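Transcription factor SKN7 (Chaetomium thermophilum, PDB 5D5W) binds heat-shock-element DNA through an HSF-type winged helix-turn-helix domain and probably regulates transcription in response to osmotic and oxidative stress. Local coordinates at residues V5-K10 / K45-S50; R57-Y62 / W83-P88. All blocks are in the same frame, centred on the assembly; numbering follows the deposited sequence.

Contact 1 (V5-K10 / K45-S50); sequences VRKLYK and KHFKHS. With nucleotides of chain A.
Lys7, in the middle of helix 3-12, faces the point where helix 35-46 gives way to a loop, its CA 6.6 Å from that of His46. The lysine chain is bent at chi2 (-143°) and chi3 (-108°), which folds it across the exit of the second helix: CD of Lys7 comes to 3.0 Å from the backbone O of His46, a tight approach, while NZ turns to a salt bridge with Asp3. Nearer the backbone, CB of Lys7 meets the far end of the Phe47 ring, 4.0 Å from CZ. NE2 of His46 is hydrogen-bonded to the hydroxyl of Tyr17. The loop is the turn of the helix-turn-helix, leading to recognition helix 52-61, and its backbone grips DNA: Lys48 N donates to OP1 of DT3 of chain A at 2.9 Å. That same OP1 lies at the edge of the His49 ring, in its plane, 3.3 Å from CD2 of His49. With an alanine in place of this histidine, Asn51 N would probably lose its ND1 acceptor and the phosphate the ring edge beside it. Around this junction, Leu8 packs on Phe55 of helix 52-61, His49 on Leu43 of helix 35-46, and Tyr9 meets Trp23 of strand 21-23.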
# COMPACT_ATOMS: atom_id res chain seq x y z
N VAL B 5 -15.45 10.28 -8.14
CA VAL B 5 -16.55 9.35 -7.93
C VAL B 5 -16.99 8.77 -9.28
O VAL B 5 -17.29 7.58 -9.38
CB VAL B 5 -17.74 10.03 -7.20
CG1 VAL B 5 -18.85 9.02 -6.95
CG2 VAL B 5 -17.28 10.66 -5.89
N ARG B 6 -17.01 9.63 -10.30
CA ARG B 6 -17.33 9.23 -11.67
C ARG B 6 -16.37 8.15 -12.14
O ARG B 6 -16.80 7.11 -12.62
CB ARG B 6 -17.27 10.44 -12.61
CG ARG B 6 -17.09 10.10 -14.09
CD ARG B 6 -17.45 11.27 -15.00
NE ARG B 6 -16.91 12.56 -14.53
CZ ARG B 6 -15.68 13.01 -14.78
NH1 ARG B 6 -14.81 12.30 -15.50
NH2 ARG B 6 -15.30 14.20 -14.31
N LYS B 7 -15.08 8.42 -12.00
CA LYS B 7 -14.04 7.47 -12.40
C LYS B 7 -14.10 6.18 -11.59
O LYS B 7 -13.82 5.10 -12.11
CB LYS B 7 -12.66 8.10 -12.27
CG LYS B 7 -12.39 9.17 -13.32
CD LYS B 7 -10.94 9.14 -13.80
CE LYS B 7 -10.12 10.31 -13.29
NZ LYS B 7 -10.14 11.43 -14.28
N LEU B 8 -14.45 6.29 -10.32
CA LEU B 8 -14.62 5.13 -9.46
C LEU B 8 -15.76 4.28 -9.99
O LEU B 8 -15.60 3.10 -10.26
CB LEU B 8 -14.90 5.58 -8.03
CG LEU B 8 -14.97 4.52 -6.95
CD1 LEU B 8 -13.64 3.81 -6.82
CD2 LEU B 8 -15.36 5.17 -5.63
N TYR B 9 -16.92 4.91 -10.18
CA TYR B 9 -18.11 4.22 -10.68
C TYR B 9 -17.87 3.52 -12.02
O TYR B 9 -18.28 2.38 -12.20
CB TYR B 9 -19.28 5.19 -10.82
CG TYR B 9 -20.61 4.49 -11.00
CD1 TYR B 9 -21.43 4.22 -9.90
CD2 TYR B 9 -21.05 4.07 -12.26
CE1 TYR B 9 -22.65 3.58 -10.06
CE2 TYR B 9 -22.27 3.42 -12.43
CZ TYR B 9 -23.06 3.18 -11.33
OH TYR B 9 -24.28 2.54 -11.48
N LYS B 10 -17.21 4.23 -12.94
CA LYS B 10 -16.95 3.73 -14.29
C LYS B 10 -15.98 2.55 -14.28
O LYS B 10 -16.09 1.62 -15.09
CB LYS B 10 -16.40 4.85 -15.18
CG LYS B 10 -16.56 4.60 -16.68
CD LYS B 10 -16.58 5.88 -17.51
CE LYS B 10 -15.18 6.45 -17.72
NZ LYS B 10 -15.18 7.61 -18.67
N LYS B 45 -4.63 3.37 -15.42
CA LYS B 45 -5.57 3.58 -16.53
C LYS B 45 -6.50 4.74 -16.19
O LYS B 45 -6.71 5.62 -17.02
CB LYS B 45 -6.39 2.32 -16.82
CG LYS B 45 -5.72 1.31 -17.74
CD LYS B 45 -6.56 0.05 -17.88
CE LYS B 45 -5.77 -1.11 -18.47
NZ LYS B 45 -6.53 -2.39 -18.39
N HIS B 46 -7.02 4.73 -14.97
CA HIS B 46 -8.04 5.69 -14.56
C HIS B 46 -7.50 6.92 -13.81
O HIS B 46 -8.13 7.97 -13.81
CB HIS B 46 -9.11 4.98 -13.72
CG HIS B 46 -9.81 3.88 -14.46
ND1 HIS B 46 -11.11 3.99 -14.92
CD2 HIS B 46 -9.38 2.65 -14.85
CE1 HIS B 46 -11.45 2.88 -15.55
NE2 HIS B 46 -10.42 2.06 -15.52
N PHE B 47 -6.32 6.81 -13.21
CA PHE B 47 -5.80 7.88 -12.34
C PHE B 47 -4.38 8.26 -12.72
O PHE B 47 -3.81 7.72 -13.67
CB PHE B 47 -5.92 7.44 -10.88
CG PHE B 47 -7.34 7.21 -10.43
CD1 PHE B 47 -8.16 8.29 -10.13
CD2 PHE B 47 -7.85 5.93 -10.33
CE1 PHE B 47 -9.47 8.09 -9.73
CE2 PHE B 47 -9.16 5.73 -9.93
CZ PHE B 47 -9.98 6.80 -9.63
N LYS B 48 -3.79 9.20 -11.97
CA LYS B 48 -2.48 9.76 -12.30
C LYS B 48 -1.34 9.14 -11.49
O LYS B 48 -0.29 9.77 -11.29
CB LYS B 48 -2.51 11.29 -12.09
CG LYS B 48 -3.72 12.01 -12.66
CD LYS B 48 -3.69 13.49 -12.28
CE LYS B 48 -4.95 14.25 -12.71
NZ LYS B 48 -4.93 15.69 -12.28
N HIS B 49 -1.52 7.90 -11.04
CA HIS B 49 -0.54 7.21 -10.19
C HIS B 49 -0.79 5.71 -10.25
O HIS B 49 -1.76 5.26 -10.84
CB HIS B 49 -0.70 7.68 -8.74
CG HIS B 49 -2.04 7.37 -8.17
ND1 HIS B 49 -2.26 6.34 -7.29
CD2 HIS B 49 -3.25 7.94 -8.40
CE1 HIS B 49 -3.54 6.29 -6.98
NE2 HIS B 49 -4.16 7.25 -7.64
N SER B 50 0.09 4.94 -9.61
CA SER B 50 -0.07 3.48 -9.52
C SER B 50 0.27 3.06 -8.10
O SER B 50 1.01 2.11 -7.85
CB SER B 50 0.83 2.77 -10.53
OG SER B 50 2.18 2.74 -10.10
P DT A 3 -4.92 11.29 -8.27
OP1 DT A 3 -4.72 10.61 -9.57
OP2 DT A 3 -5.87 10.73 -7.27
O5' DT A 3 -3.51 11.48 -7.57
C5' DT A 3 -2.43 12.07 -8.31
C4' DT A 3 -1.25 12.30 -7.40
O4' DT A 3 -1.59 13.32 -6.43
C3' DT A 3 -0.80 11.08 -6.60
O3' DT A 3 0.58 10.85 -6.87
C2' DT A 3 -1.06 11.46 -5.16
C1' DT A 3 -1.00 12.98 -5.20
N1 DT A 3 -1.76 13.67 -4.13
C2 DT A 3 -1.14 14.63 -3.38
O2 DT A 3 0.03 14.94 -3.52
N3 DT A 3 -1.94 15.22 -2.43
C4 DT A 3 -3.27 14.94 -2.17
O4 DT A 3 -3.86 15.55 -1.28
C5 DT A 3 -3.86 13.92 -3.01
C7 DT A 3 -5.30 13.56 -2.82
C6 DT A 3 -3.09 13.35 -3.94
P DT A 4 1.32 9.61 -6.23
OP1 DT A 4 2.36 9.16 -7.19
OP2 DT A 4 0.30 8.65 -5.73
O5' DT A 4 2.08 10.24 -4.97
C5' DT A 4 2.96 11.36 -5.13
C4' DT A 4 3.47 11.82 -3.78
O4' DT A 4 2.43 12.52 -3.06
C3' DT A 4 3.92 10.68 -2.87
O3' DT A 4 5.24 10.98 -2.39
C2' DT A 4 2.90 10.66 -1.75
C1' DT A 4 2.45 12.11 -1.71
N1 DT A 4 1.12 12.37 -1.13
C2 DT A 4 0.97 13.45 -0.29
O2 DT A 4 1.89 14.19 0.02
N3 DT A 4 -0.30 13.62 0.20
C4 DT A 4 -1.41 12.86 -0.07
O4 DT A 4 -2.50 13.15 0.42
C5 DT A 4 -1.19 11.75 -0.97
C7 DT A 4 -2.33 10.85 -1.30
C6 DT A 4 0.05 11.57 -1.45

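Contact 2 (R57-Y62 / W83-P88); sequences RQLNKY and WEFKHP. With nucleotides of chain C; nucleotides of chain A.
Both Leu59 and Phe85 place CG anti to the carbonyl carbon, with chi1 of -69° in the leucine and -65° in the phenylalanine, which points the two side chains at each other between helix 52-61 and strand 82-86. The leucine then sets a single methyl, CD1, over one face of the phenylalanine ring. CD1 of Leu59 lies 3.7 Å from the centroid of the Phe85 ring and only 6° off its normal, a CH-pi contact with the two side chains crossing at about a right angle. Further along, the His87 ring turns its edge to the end of the helix, with CD2 of His87 3.2 Å from the carbonyl O of Tyr62, which lies in the ring plane; Phe64 meets the histidine ring edge-to-face. This is the winged helix-turn-helix of the HSF family: a recognition helix whose inner side packs on the antiparallel sheet while its outer side meets the DNA. Arg57 sets one guanidinium face against the C8-N7 edge of the DA7 base of chain C, the planes somewhat tilted from parallel and C8 of DA7 3.4 Å from the guanidinium plane, while NE hydrogen-bonds to O6 of a guanine. Asn60 uses ND2 twice, donating almost straight to OP2 of DT6 of chain C at 3.1 Å and also to the backbone O of Phe64, which fixes the rotation of the amide. At the helix end the hydroxyl of Tyr62 donates to OP2 of DG2 of chain A, a bond modelled so short that its exact length is doubtful. Phe4 of helix 3-12 packs against the same tyrosine.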
# COMPACT_ATOMS: atom_id res chain seq x y z
N ARG B 57 -6.43 7.13 0.13
CA ARG B 57 -6.57 8.49 0.65
C ARG B 57 -7.75 9.20 0.04
O ARG B 57 -8.52 9.83 0.75
CB ARG B 57 -5.31 9.31 0.38
CG ARG B 57 -5.36 10.73 0.96
CD ARG B 57 -5.02 10.75 2.44
NE ARG B 57 -5.34 12.03 3.08
CZ ARG B 57 -6.56 12.41 3.46
NH1 ARG B 57 -7.61 11.62 3.28
NH2 ARG B 57 -6.74 13.59 4.04
N GLN B 58 -7.90 9.12 -1.28
CA GLN B 58 -9.03 9.73 -1.96
C GLN B 58 -10.37 9.18 -1.47
O GLN B 58 -11.35 9.90 -1.39
CB GLN B 58 -8.94 9.50 -3.48
CG GLN B 58 -8.02 10.47 -4.22
CD GLN B 58 -8.63 11.85 -4.37
OE1 GLN B 58 -8.69 12.63 -3.40
NE2 GLN B 58 -9.08 12.18 -5.57
N LEU B 59 -10.40 7.89 -1.18
CA LEU B 59 -11.62 7.29 -0.70
C LEU B 59 -11.98 7.87 0.66
O LEU B 59 -13.12 8.24 0.88
CB LEU B 59 -11.49 5.75 -0.66
CG LEU B 59 -11.42 5.02 -2.02
CD1 LEU B 59 -10.86 3.62 -1.87
CD2 LEU B 59 -12.77 4.95 -2.72
N ASN B 60 -11.02 7.98 1.58
CA ASN B 60 -11.27 8.63 2.88
C ASN B 60 -11.54 10.14 2.77
O ASN B 60 -12.23 10.71 3.61
CB ASN B 60 -10.09 8.43 3.84
CG ASN B 60 -10.01 7.02 4.39
OD1 ASN B 60 -8.92 6.51 4.64
ND2 ASN B 60 -11.16 6.39 4.60
N LYS B 61 -11.00 10.77 1.74
CA LYS B 61 -11.19 12.20 1.51
C LYS B 61 -12.62 12.51 1.12
O LYS B 61 -13.15 13.53 1.52
CB LYS B 61 -10.24 12.69 0.41
CG LYS B 61 -9.72 14.11 0.60
CD LYS B 61 -8.66 14.46 -0.44
CE LYS B 61 -7.91 15.74 -0.11
NZ LYS B 61 -7.28 16.39 -1.31
N TYR B 62 -13.23 11.64 0.32
CA TYR B 62 -14.62 11.78 -0.10
C TYR B 62 -15.61 10.96 0.74
O TYR B 62 -16.74 10.67 0.31
CB TYR B 62 -14.76 11.36 -1.57
CG TYR B 62 -14.27 12.38 -2.57
CD1 TYR B 62 -15.16 13.12 -3.32
CD2 TYR B 62 -12.92 12.58 -2.77
CE1 TYR B 62 -14.72 14.05 -4.24
CE2 TYR B 62 -12.47 13.50 -3.69
CZ TYR B 62 -13.37 14.22 -4.42
OH TYR B 62 -12.91 15.13 -5.34
N TRP B 83 -9.86 -5.50 -0.14
CA TRP B 83 -10.17 -4.26 0.55
C TRP B 83 -11.58 -3.88 0.14
O TRP B 83 -11.86 -3.79 -1.05
CB TRP B 83 -9.21 -3.17 0.11
CG TRP B 83 -7.82 -3.38 0.59
CD1 TRP B 83 -7.00 -4.43 0.32
CD2 TRP B 83 -7.08 -2.50 1.44
NE1 TRP B 83 -5.80 -4.27 0.95
CE2 TRP B 83 -5.81 -3.09 1.64
CE3 TRP B 83 -7.35 -1.28 2.05
CZ2 TRP B 83 -4.83 -2.49 2.43
CZ3 TRP B 83 -6.38 -0.68 2.83
CH2 TRP B 83 -5.14 -1.29 3.02
N GLU B 84 -12.45 -3.65 1.12
CA GLU B 84 -13.83 -3.27 0.83
C GLU B 84 -14.12 -1.88 1.37
O GLU B 84 -13.83 -1.61 2.54
CB GLU B 84 -14.79 -4.27 1.45
CG GLU B 84 -16.23 -4.07 0.98
CD GLU B 84 -17.18 -5.07 1.58
OE1 GLU B 84 -16.76 -5.89 2.42
OE2 GLU B 84 -18.38 -5.03 1.22
N PHE B 85 -14.69 -1.01 0.54
CA PHE B 85 -15.04 0.35 0.95
C PHE B 85 -16.50 0.67 0.72
O PHE B 85 -17.13 0.13 -0.19
CB PHE B 85 -14.20 1.38 0.21
CG PHE B 85 -12.75 1.30 0.54
CD1 PHE B 85 -11.92 0.42 -0.15
CD2 PHE B 85 -12.22 2.08 1.55
CE1 PHE B 85 -10.59 0.33 0.16
CE2 PHE B 85 -10.88 1.99 1.87
CZ PHE B 85 -10.06 1.11 1.17
N LYS B 86 -17.02 1.58 1.54
CA LYS B 86 -18.45 1.88 1.54
C LYS B 86 -18.74 3.37 1.75
O LYS B 86 -18.21 4.01 2.66
CB LYS B 86 -19.13 1.07 2.63
CG LYS B 86 -20.63 0.88 2.43
CD LYS B 86 -21.20 -0.00 3.54
CE LYS B 86 -22.31 -0.93 3.04
NZ LYS B 86 -22.34 -2.21 3.81
N HIS B 87 -19.57 3.90 0.87
CA HIS B 87 -20.22 5.18 1.06
C HIS B 87 -21.72 4.88 0.97
O HIS B 87 -22.15 4.11 0.11
CB HIS B 87 -19.79 6.14 -0.04
CG HIS B 87 -20.02 7.58 0.30
ND1 HIS B 87 -21.27 8.12 0.50
CD2 HIS B 87 -19.15 8.61 0.42
CE1 HIS B 87 -21.16 9.41 0.76
NE2 HIS B 87 -19.88 9.73 0.71
N PRO B 88 -22.52 5.46 1.89
CA PRO B 88 -23.97 5.23 1.89
C PRO B 88 -24.68 5.58 0.57
O PRO B 88 -25.68 4.95 0.23
CB PRO B 88 -24.48 6.14 3.01
CG PRO B 88 -23.32 6.31 3.92
CD PRO B 88 -22.11 6.29 3.04
P DA C 7 -11.45 10.90 7.93
OP1 DA C 7 -12.66 11.58 8.46
OP2 DA C 7 -11.41 10.51 6.50
O5' DA C 7 -10.18 11.80 8.25
C5' DA C 7 -9.74 11.95 9.62
C4' DA C 7 -8.52 12.83 9.70
O4' DA C 7 -7.36 12.07 9.28
C3' DA C 7 -8.56 14.06 8.80
O3' DA C 7 -7.92 15.13 9.50
C2' DA C 7 -7.76 13.62 7.59
C1' DA C 7 -6.69 12.79 8.25
N9 DA C 7 -6.00 11.82 7.40
C8 DA C 7 -6.54 10.91 6.52
N7 DA C 7 -5.65 10.18 5.89
C5 DA C 7 -4.44 10.64 6.39
C6 DA C 7 -3.11 10.28 6.11
N6 DA C 7 -2.76 9.33 5.24
N1 DA C 7 -2.13 10.93 6.78
C2 DA C 7 -2.48 11.88 7.66
N3 DA C 7 -3.69 12.32 7.99
C4 DA C 7 -4.64 11.65 7.31
P DG A 2 -10.16 15.56 -7.02
OP1 DG A 2 -10.92 14.81 -8.05
OP2 DG A 2 -10.47 15.40 -5.57
O5' DG A 2 -8.62 15.20 -7.23
C5' DG A 2 -8.03 15.27 -8.54
C4' DG A 2 -6.60 14.79 -8.52
O4' DG A 2 -5.75 15.74 -7.84
C3' DG A 2 -6.36 13.45 -7.82
O3' DG A 2 -5.35 12.79 -8.59
C2' DG A 2 -5.90 13.86 -6.44
C1' DG A 2 -5.10 15.12 -6.73
N9 DG A 2 -5.01 16.11 -5.67
C8 DG A 2 -6.04 16.62 -4.91
N7 DG A 2 -5.66 17.54 -4.07
C5 DG A 2 -4.30 17.67 -4.30
C6 DG A 2 -3.34 18.51 -3.68
O6 DG A 2 -3.51 19.35 -2.78
N1 DG A 2 -2.06 18.31 -4.20
C2 DG A 2 -1.75 17.41 -5.19
N2 DG A 2 -0.46 17.37 -5.56
N3 DG A 2 -2.64 16.63 -5.78
C4 DG A 2 -3.88 16.81 -5.29
P DT C 6 -11.70 4.19 7.58
OP1 DT C 6 -13.15 4.32 7.87
OP2 DT C 6 -11.25 3.78 6.22
O5' DT C 6 -11.00 5.56 7.96
C5' DT C 6 -11.19 6.11 9.27
C4' DT C 6 -10.40 7.39 9.40
O4' DT C 6 -9.00 7.06 9.38
C3' DT C 6 -10.62 8.41 8.28
O3' DT C 6 -11.20 9.59 8.84
C2' DT C 6 -9.23 8.64 7.71
C1' DT C 6 -8.32 8.14 8.81
N1 DT C 6 -7.01 7.66 8.37
C2 DT C 6 -5.88 8.25 8.89
O2 DT C 6 -5.91 9.17 9.69
N3 DT C 6 -4.70 7.73 8.43
C4 DT C 6 -4.54 6.70 7.52
O4 DT C 6 -3.41 6.34 7.20
C5 DT C 6 -5.76 6.12 7.02
C7 DT C 6 -5.69 5.00 6.04
C6 DT C 6 -6.92 6.62 7.47

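Helix 3-12 ties the two contacts together. The centres of contact 1 and contact 2 lie about 13 Å apart. Even so, CD2 of Leu8 in contact 1 comes within 3.9 Å of CD2 of Leu59 in contact 2, and CG2 of Val5 within 4.1 Å of CD1 of Tyr62. Leu59 therefore serves both, with one methyl to strand 82-86 and the other to the N-terminal helix. The link reaches the DNA as well: contact 2 holds the phosphate of DG2 of chain A, and contact 1 the next along that DNA chain, DT3, with DT4 following. Helices 35-46 and 52-61 make up the helix-turn-helix, so segment 45-50 brings the turn to the DNA backbone while segment 57-62 also reads bases.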